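Local coordinates for protein Pcdhgc3 (Mus musculus, PDB 4ZI8) that probably mediates calcium-dependent cell adhesion and may help establish specific neuronal connections, represented here by its first three extracellular cadherin domains, at residues L132-S135 with E136-P140; P232-Q236 with S237-A241. One frame throughout, in Å; residues are numbered along the deposited sequence.

Contact 1 (L132-S135 with E136-P140); sequences LEIS and EALAP. With CA (calcium ion), chain Q; CA (calcium ion), chain R.
Ser135 opens a tight turn and grips it with two bonds. Its OG accepts the N-H of Ala137 (OG to N 2.9 Å), an ST turn, and its carbonyl O the N-H of Leu138 (O to N 3.2 Å), closing a type I beta turn from Ser135 to Leu138. OG reaches Ala137 because it lies anti to the backbone N of Ser135 (chi1 172°), on the side where the chain turns. Serine suits the place, its hydroxyl being short enough to fold back on its own turn. With alanine in its place, the N-H of Ala137 would probably lose its side-chain acceptor and the turn would be freer to shift. Alongside, Leu138 CD1 meets Ile134 CG2 at 3.9 Å, the two side chains crossing at about a right angle.

The turn presents Glu136, whose carboxylate bridges two calcium ions: OE2 binds one at 2.4 Å and OE1 the other at 2.3 Å. The N-H of Trp194 also bonds OE1. Asp193, Glu195, Asp226, Ala227, Asp229 and Asp262 supply the other protein ligands, and two waters bind the calcium ion held by OE1. Such a glutamate just after the first strand is a hallmark of cadherin repeats; here it helps tie the second domain to the third. Behind it, strand 130-135 runs parallel to 215-225 at its sheet's edge, and Phe144 of strand 143-145 packs against Ile134 and Leu138.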
loop_
_atom_site.group_PDB
_atom_site.type_symbol
_atom_site.label_atom_id
_atom_site.label_comp_id
_atom_site.label_asym_id
_atom_site.label_seq_id
_atom_site.Cartn_x
_atom_site.Cartn_y
_atom_site.Cartn_z
ATOM N N LEU B 132 4.787 -2.648 10.282
ATOM C CA LEU B 132 4.073 -2.407 9.043
ATOM C C LEU B 132 3.610 -0.953 9.018
ATOM O O LEU B 132 3.149 -0.445 10.036
ATOM C CB LEU B 132 2.861 -3.318 8.904
ATOM C CG LEU B 132 3.069 -4.821 8.892
ATOM C CD1 LEU B 132 1.751 -5.496 9.159
ATOM C CD2 LEU B 132 3.591 -5.214 7.526
ATOM N N GLU B 133 3.729 -0.284 7.879
ATOM C CA GLU B 133 3.125 1.040 7.736
ATOM C C GLU B 133 1.914 0.879 6.843
ATOM O O GLU B 133 2.031 0.411 5.718
ATOM C CB GLU B 133 4.103 2.048 7.155
ATOM C CG GLU B 133 5.383 2.153 7.960
ATOM C CD GLU B 133 6.263 3.325 7.559
ATOM O OE1 GLU B 133 7.232 3.591 8.301
ATOM O OE2 GLU B 133 5.995 3.982 6.519
ATOM N N ILE B 134 0.745 1.234 7.352
ATOM C CA ILE B 134 -0.482 0.983 6.623
ATOM C C ILE B 134 -1.346 2.259 6.538
ATOM O O ILE B 134 -1.723 2.823 7.560
ATOM C CB ILE B 134 -1.297 -0.139 7.279
ATOM C CG1 ILE B 134 -0.455 -1.412 7.464
ATOM C CG2 ILE B 134 -2.552 -0.441 6.449
ATOM C CD1 ILE B 134 -1.148 -2.448 8.268
ATOM N N SER B 135 -1.651 2.715 5.326
ATOM C CA SER B 135 -2.521 3.893 5.145
ATOM C C SER B 135 -3.905 3.652 5.682
ATOM O O SER B 135 -4.453 2.566 5.513
ATOM C CB SER B 135 -2.622 4.281 3.673
ATOM O OG SER B 135 -3.604 5.307 3.475
ATOM N N GLU B 136 -4.504 4.671 6.299
ATOM C CA GLU B 136 -5.862 4.531 6.799
ATOM C C GLU B 136 -6.826 4.449 5.634
ATOM O O GLU B 136 -8.002 4.153 5.825
ATOM C CB GLU B 136 -6.265 5.694 7.714
ATOM C CG GLU B 136 -6.121 7.066 7.064
ATOM C CD GLU B 136 -6.670 8.179 7.929
ATOM O OE1 GLU B 136 -7.533 7.925 8.801
ATOM O OE2 GLU B 136 -6.216 9.305 7.746
ATOM N N ALA B 137 -6.331 4.717 4.431
ATOM C CA ALA B 137 -7.173 4.698 3.241
ATOM C C ALA B 137 -7.256 3.313 2.600
ATOM O O ALA B 137 -7.918 3.156 1.576
ATOM C CB ALA B 137 -6.655 5.709 2.230
ATOM N N LEU B 138 -6.589 2.314 3.169
ATOM C CA LEU B 138 -6.617 0.967 2.578
ATOM C C LEU B 138 -7.945 0.284 2.868
ATOM O O LEU B 138 -8.533 0.469 3.930
ATOM C CB LEU B 138 -5.472 0.098 3.083
ATOM C CG LEU B 138 -4.068 0.505 2.629
ATOM C CD1 LEU B 138 -3.127 -0.707 2.564
ATOM C CD2 LEU B 138 -4.083 1.257 1.320
ATOM N N ALA B 139 -8.425 -0.499 1.917
ATOM C CA ALA B 139 -9.744 -1.076 2.070
ATOM C C ALA B 139 -9.696 -2.327 2.917
ATOM O O ALA B 139 -8.763 -3.122 2.822
ATOM C CB ALA B 139 -10.360 -1.379 0.709
ATOM N N PRO B 140 -10.709 -2.502 3.769
ATOM C CA PRO B 140 -10.909 -3.787 4.424
ATOM C C PRO B 140 -10.850 -4.906 3.402
ATOM O O PRO B 140 -11.474 -4.784 2.337
ATOM C CB PRO B 140 -12.305 -3.668 5.022
ATOM C CG PRO B 140 -12.500 -2.195 5.231
ATOM C CD PRO B 140 -11.753 -1.521 4.118
HETATM CA CA CA Q . -6.598 11.649 7.985
HETATM CA CA CA R . -9.437 9.185 9.266
HETATM O O HOH W 1 -11.104 7.707 9.017
HETATM O O HOH W 2 -11.132 10.886 9.728
#

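Contact 2 (P232-Q236 with S237-A241); sequences PAFNQ and SLYRA
Gln236 lays its side chain over one face of the Tyr239 ring, and this is the tight part of the contact. CG stands 3.6 Å from the ring centroid, 24° off the ring normal, a CH-pi contact displaced toward the hydroxyl end, where CG comes within 3.3 Å of Tyr239 CZ. Farther along, the amide continues over the ring with the two planes only 13° apart, so flat group stacks on flat group. The crowded first torsion of Gln236 (chi1 48°), with CG between the backbone N and the carbonyl carbon, starts the chain toward the ring, and the extended torsion after it carries the amide on. There NE2 donates to the backbone O of Leu238 at 2.7 Å; that acceptor lies close to the amide plane, which helps hold the amide flat above the ring. Glutamine fits because it offers an aliphatic CG for the face and, beyond it, an amide with an N-H for the strand.

At the ring's edge the packing is looser: Phe234 CD1 meets Tyr239 OH at 4.1 Å, with the side chains crossing at about a right angle. Phe234 also packs against Val256, Ala314 and Cys326. The stack itself lies at the surface, and Asn235 and Ser237 form the looser solvent side; the amide of Asn235 leads away, and the side chain of Ser237 points away although its CB still touches Gln236.

In the cadherin beta sandwich this bend lets the domain's first strand switch sheets, from 252-259 to 324-333. Tyr239 serves both, its hydroxyl bonding the backbone N of Leu257. The chemistry is mixed: an aromatic face under aliphatic and amide groups, one side-chain-to-backbone bond, and Gln236 O, 3.3 Å from Tyr239 CE1, buried with no polar partner.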
loop_
_atom_site.group_PDB
_atom_site.type_symbol
_atom_site.label_atom_id
_atom_site.label_comp_id
_atom_site.label_asym_id
_atom_site.label_seq_id
_atom_site.Cartn_x
_atom_site.Cartn_y
_atom_site.Cartn_z
ATOM N N PRO B 232 -10.880 21.098 5.602
ATOM C CA PRO B 232 -10.832 22.239 6.520
ATOM C C PRO B 232 -12.240 22.642 6.913
ATOM O O PRO B 232 -13.179 22.378 6.170
ATOM C CB PRO B 232 -10.154 23.319 5.694
ATOM C CG PRO B 232 -9.296 22.547 4.757
ATOM C CD PRO B 232 -10.108 21.358 4.378
ATOM N N ALA B 233 -12.386 23.253 8.081
ATOM C CA ALA B 233 -13.680 23.757 8.521
ATOM C C ALA B 233 -13.487 25.107 9.176
ATOM O O ALA B 233 -12.744 25.207 10.150
ATOM C CB ALA B 233 -14.341 22.787 9.492
ATOM N N PHE B 234 -14.157 26.133 8.660
ATOM C CA PHE B 234 -14.074 27.455 9.274
ATOM C C PHE B 234 -14.725 27.492 10.645
ATOM O O PHE B 234 -15.711 26.808 10.883
ATOM C CB PHE B 234 -14.697 28.513 8.347
ATOM C CG PHE B 234 -13.742 28.997 7.296
ATOM C CD1 PHE B 234 -12.780 29.950 7.608
ATOM C CD2 PHE B 234 -13.765 28.468 6.019
ATOM C CE1 PHE B 234 -11.882 30.376 6.670
ATOM C CE2 PHE B 234 -12.859 28.905 5.060
ATOM C CZ PHE B 234 -11.920 29.850 5.385
ATOM N N ASN B 235 -14.136 28.262 11.554
ATOM C CA ASN B 235 -14.710 28.488 12.870
ATOM C C ASN B 235 -16.089 29.097 12.771
ATOM O O ASN B 235 -16.981 28.774 13.551
ATOM C CB ASN B 235 -13.801 29.382 13.705
ATOM C CG ASN B 235 -12.746 28.590 14.453
ATOM O OD1 ASN B 235 -12.350 27.505 14.024
ATOM N ND2 ASN B 235 -12.297 29.117 15.585
ATOM N N GLN B 236 -16.253 29.984 11.802
ATOM C CA GLN B 236 -17.551 30.560 11.526
ATOM C C GLN B 236 -17.682 30.786 10.039
ATOM O O GLN B 236 -16.687 30.955 9.328
ATOM C CB GLN B 236 -17.761 31.857 12.315
ATOM C CG GLN B 236 -16.644 32.824 12.241
ATOM C CD GLN B 236 -16.860 34.007 13.154
ATOM O OE1 GLN B 236 -16.443 33.987 14.309
ATOM N NE2 GLN B 236 -17.533 35.036 12.652
ATOM N N SER B 237 -18.919 30.739 9.568
ATOM C CA SER B 237 -19.196 30.804 8.150
ATOM C C SER B 237 -19.256 32.245 7.688
ATOM O O SER B 237 -19.002 32.536 6.525
ATOM C CB SER B 237 -20.511 30.104 7.826
ATOM O OG SER B 237 -20.314 28.702 7.787
ATOM N N LEU B 238 -19.582 33.137 8.614
ATOM C CA LEU B 238 -19.794 34.529 8.277
ATOM C C LEU B 238 -18.998 35.424 9.214
ATOM O O LEU B 238 -19.106 35.306 10.445
ATOM C CB LEU B 238 -21.290 34.869 8.335
ATOM C CG LEU B 238 -21.730 36.334 8.214
ATOM C CD1 LEU B 238 -21.231 36.944 6.924
ATOM C CD2 LEU B 238 -23.237 36.436 8.279
ATOM N N TYR B 239 -18.194 36.307 8.617
ATOM C CA TYR B 239 -17.481 37.357 9.355
ATOM C C TYR B 239 -18.011 38.744 8.952
ATOM O O TYR B 239 -18.257 38.990 7.772
ATOM C CB TYR B 239 -15.970 37.278 9.100
ATOM C CG TYR B 239 -15.303 35.993 9.552
ATOM C CD1 TYR B 239 -15.363 34.844 8.779
ATOM C CD2 TYR B 239 -14.580 35.944 10.741
ATOM C CE1 TYR B 239 -14.740 33.674 9.187
ATOM C CE2 TYR B 239 -13.953 34.796 11.154
ATOM C CZ TYR B 239 -14.032 33.660 10.378
ATOM O OH TYR B 239 -13.400 32.512 10.806
ATOM N N ARG B 240 -18.192 39.641 9.917
ATOM C CA ARG B 240 -18.671 40.998 9.637
ATOM C C ARG B 240 -17.627 41.998 10.065
ATOM O O ARG B 240 -16.989 41.828 11.105
ATOM C CB ARG B 240 -19.982 41.313 10.362
ATOM C CG ARG B 240 -21.176 40.490 9.913
ATOM C CD ARG B 240 -22.433 40.809 10.733
ATOM N NE ARG B 240 -23.447 39.752 10.635
ATOM C CZ ARG B 240 -24.446 39.739 9.752
ATOM N NH1 ARG B 240 -24.581 40.730 8.877
ATOM N NH2 ARG B 240 -25.317 38.733 9.742
ATOM N N ALA B 241 -17.456 43.041 9.269
ATOM C CA ALA B 241 -16.541 44.110 9.633
ATOM C C ALA B 241 -17.074 45.454 9.191
ATOM O O ALA B 241 -17.709 45.578 8.135
ATOM C CB ALA B 241 -15.158 43.871 9.034
#

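How the contacts relate
The contacts follow one another along the chain without nesting or crossing. Contact 1 comes first, closing the turn where strand 130-135 of the second cadherin domain ends, on the side facing the third. The chain then builds the rest of that domain, finishing with strand 215-225, and passes through the calcium-binding linker that includes Asp226 and Asp229. Contact 2 follows at once, bridging the bend by which the opening strand of the third domain leaves one sheet for the other. The centres of contacts 1 and 2 lie about 34 Å apart. The nearest atoms of contacts 1 and 2 are about 13 Å apart, so they do not touch, but they flank the same interdomain junction.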